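Local structure of 11R-lipoxygenase (Gersemia fruticosa, 3VF1) at residues A[133-141]-A[412-420]. The protein is a calcium-regulated, non-heme iron lipoxygenase that probably inserts both atoms of molecular oxygen into polyunsaturated fatty acids. Sequence-based numbering, arbitrary orientation.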
# COMPACT_ATOMS: atom_id res chain seq x y z
N VAL A 133 20.30 7.40 -20.20
CA VAL A 133 20.01 6.03 -19.77
C VAL A 133 21.28 5.19 -19.73
O VAL A 133 21.98 5.06 -20.73
CB VAL A 133 19.00 5.36 -20.71
CG1 VAL A 133 18.61 3.98 -20.19
CG2 VAL A 133 17.77 6.24 -20.89
N TYR A 134 21.58 4.61 -18.57
CA TYR A 134 22.74 3.74 -18.42
C TYR A 134 22.47 2.39 -19.06
O TYR A 134 21.33 2.07 -19.41
CB TYR A 134 23.07 3.51 -16.95
CG TYR A 134 23.30 4.77 -16.15
CD1 TYR A 134 24.57 5.33 -16.05
CD2 TYR A 134 22.26 5.39 -15.47
CE1 TYR A 134 24.79 6.47 -15.31
CE2 TYR A 134 22.47 6.53 -14.74
CZ TYR A 134 23.73 7.07 -14.66
OH TYR A 134 23.92 8.21 -13.92
N GLU A 135 23.52 1.59 -19.21
CA GLU A 135 23.38 0.22 -19.67
C GLU A 135 22.91 -0.64 -18.50
O GLU A 135 23.18 -0.32 -17.34
CB GLU A 135 24.71 -0.29 -20.24
CG GLU A 135 24.59 -1.50 -21.15
CD GLU A 135 24.55 -2.82 -20.39
OE1 GLU A 135 24.99 -2.84 -19.22
OE2 GLU A 135 24.09 -3.82 -20.97
N GLY A 136 22.21 -1.73 -18.80
CA GLY A 136 21.58 -2.56 -17.78
C GLY A 136 22.38 -2.77 -16.51
O GLY A 136 21.86 -2.59 -15.41
N LYS A 137 23.64 -3.16 -16.67
CA LYS A 137 24.52 -3.46 -15.54
C LYS A 137 24.35 -2.47 -14.39
O LYS A 137 24.41 -1.25 -14.59
CB LYS A 137 25.98 -3.46 -16.00
CG LYS A 137 26.95 -4.13 -15.06
CD LYS A 137 28.39 -3.93 -15.53
CE LYS A 137 29.39 -4.67 -14.66
NZ LYS A 137 29.38 -6.15 -14.89
N ALA A 138 24.13 -2.98 -13.18
CA ALA A 138 24.01 -2.14 -11.99
C ALA A 138 25.39 -1.93 -11.38
O ALA A 138 26.18 -2.86 -11.28
CB ALA A 138 23.07 -2.78 -10.98
N ILE A 139 25.66 -0.69 -10.97
CA ILE A 139 27.00 -0.32 -10.52
C ILE A 139 26.97 0.57 -9.28
O ILE A 139 26.38 1.65 -9.29
CB ILE A 139 27.76 0.44 -11.63
CG1 ILE A 139 27.83 -0.42 -12.90
CG2 ILE A 139 29.15 0.82 -11.17
CD1 ILE A 139 28.33 0.33 -14.11
N LEU A 140 27.60 0.10 -8.21
CA LEU A 140 27.74 0.89 -6.99
C LEU A 140 28.74 2.02 -7.22
O LEU A 140 29.65 1.89 -8.04
CB LEU A 140 28.21 0.00 -5.84
CG LEU A 140 27.26 -1.12 -5.43
CD1 LEU A 140 27.93 -2.08 -4.47
CD2 LEU A 140 26.00 -0.54 -4.81
N PRO A 141 28.58 3.13 -6.49
CA PRO A 141 29.51 4.26 -6.63
C PRO A 141 30.91 3.89 -6.17
O PRO A 141 31.90 4.38 -6.73
CB PRO A 141 28.90 5.33 -5.73
CG PRO A 141 28.11 4.58 -4.72
CD PRO A 141 27.57 3.38 -5.44
N PRO A 412 20.97 7.20 -8.12
CA PRO A 412 20.96 7.20 -9.59
C PRO A 412 20.38 5.90 -10.12
O PRO A 412 20.45 4.88 -9.43
CB PRO A 412 22.44 7.32 -9.94
CG PRO A 412 23.14 6.63 -8.82
CD PRO A 412 22.31 6.90 -7.59
N SER A 413 19.81 5.93 -11.32
CA SER A 413 19.12 4.77 -11.88
C SER A 413 20.06 3.60 -12.18
O SER A 413 19.60 2.53 -12.59
CB SER A 413 18.35 5.17 -13.14
OG SER A 413 19.21 5.80 -14.08
N VAL A 414 21.36 3.80 -11.99
CA VAL A 414 22.33 2.73 -12.21
C VAL A 414 22.59 1.94 -10.92
O VAL A 414 23.22 0.89 -10.94
CB VAL A 414 23.67 3.29 -12.75
CG1 VAL A 414 24.42 4.06 -11.67
CG2 VAL A 414 24.54 2.17 -13.32
N HIS A 415 22.08 2.46 -9.81
CA HIS A 415 22.25 1.82 -8.51
C HIS A 415 21.32 0.61 -8.38
O HIS A 415 20.15 0.68 -8.74
CB HIS A 415 21.95 2.83 -7.40
CG HIS A 415 22.49 2.44 -6.06
ND1 HIS A 415 22.14 1.26 -5.44
CD2 HIS A 415 23.33 3.08 -5.22
CE1 HIS A 415 22.75 1.19 -4.27
NE2 HIS A 415 23.48 2.28 -4.11
N PRO A 416 21.84 -0.52 -7.86
CA PRO A 416 21.06 -1.76 -7.75
C PRO A 416 19.81 -1.63 -6.86
O PRO A 416 18.79 -2.24 -7.16
CB PRO A 416 22.05 -2.75 -7.14
CG PRO A 416 23.11 -1.92 -6.52
CD PRO A 416 23.22 -0.71 -7.39
N VAL A 417 19.91 -0.85 -5.79
CA VAL A 417 18.78 -0.65 -4.89
C VAL A 417 17.67 0.15 -5.56
O VAL A 417 16.49 -0.11 -5.33
CB VAL A 417 19.22 0.07 -3.60
CG1 VAL A 417 18.01 0.49 -2.77
CG2 VAL A 417 20.14 -0.83 -2.78
N TRP A 418 18.04 1.12 -6.39
CA TRP A 418 17.06 1.87 -7.16
C TRP A 418 16.26 0.92 -8.05
O TRP A 418 15.04 1.03 -8.17
CB TRP A 418 17.73 2.94 -8.02
CG TRP A 418 16.84 3.42 -9.13
CD1 TRP A 418 16.70 2.86 -10.37
CD2 TRP A 418 15.96 4.55 -9.10
NE1 TRP A 418 15.79 3.58 -11.11
CE2 TRP A 418 15.33 4.62 -10.35
CE3 TRP A 418 15.66 5.51 -8.13
CZ2 TRP A 418 14.40 5.62 -10.66
CZ3 TRP A 418 14.74 6.50 -8.44
CH2 TRP A 418 14.12 6.54 -9.70
N LYS A 419 16.97 -0.01 -8.69
CA LYS A 419 16.33 -0.98 -9.57
C LYS A 419 15.44 -1.92 -8.77
O LYS A 419 14.37 -2.31 -9.22
CB LYS A 419 17.39 -1.80 -10.31
CG LYS A 419 18.28 -1.00 -11.24
CD LYS A 419 19.31 -1.89 -11.90
CE LYS A 419 20.22 -1.11 -12.84
NZ LYS A 419 19.50 -0.58 -14.03
N LEU A 420 15.90 -2.27 -7.57
CA LEU A 420 15.16 -3.18 -6.71
C LEU A 420 13.82 -2.60 -6.29
O LEU A 420 12.78 -3.27 -6.39
CB LEU A 420 15.99 -3.50 -5.46
CG LEU A 420 15.33 -4.45 -4.45
CD1 LEU A 420 15.18 -5.85 -5.05
CD2 LEU A 420 16.13 -4.50 -3.16
O HOH W 1 19.08 4.09 -16.44
O HOH W 2 21.90 0.66 -15.29
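The Y134 ring meets V414 over one face and S413 at its edge. V414 CB stands 3.7 Å from the Y134 ring centroid, 13° off the normal, a CH-pi contact close to the ring centre. S413 OG lies in the ring plane, 3.4 Å from Y134 CD2; its strongest partner is E157 of helix 148-164, whose carboxylate also takes the Y134 hydroxyl. Water 1, in that plane too, donates to S413 OG. The H415 ring is met obliquely by L140 CD2, off-centre at 4.1 Å from the H415 ring centroid, while V417 N approaches H415 ND1 at the edge, in plane, at 3.1 Å: H415 is the N-cap of helix 416-425. A chi1 of -162° swings the imidazole away from the backbone N of H415; ND1 accepts the capping bond and NE2 bonds D524. I139 N donates to V414 O at 2.9 Å, nearly straight (164° at the hydrogen) though tilted from the carbonyl plane, and A138 CA adds a C-H...O contact to that oxygen. V414 CG2, anti to its own N, packs against I139 CB, and L140 CD2 reaches P416 CG at 3.6 Å. The bent end of K419 passes A138 CB; its NZ bonds L649 O and water 2, with weak bonds to G136 O and S413 O. Replacing Y134 by alanine removes the ring and hydroxyl, and would probably strip V414 of its aromatic cover and cost E157 the hydroxyl that meets its OE1. The segments thus join the end of the last PLAT strand, 130-134, and the following loop, 135-141, to the type I turn 412-415 and helix start of the catalytic domain, an interdomain seam characteristic of the two-domain lipoxygenase fold, in which a beta-sandwich abuts a largely helical body.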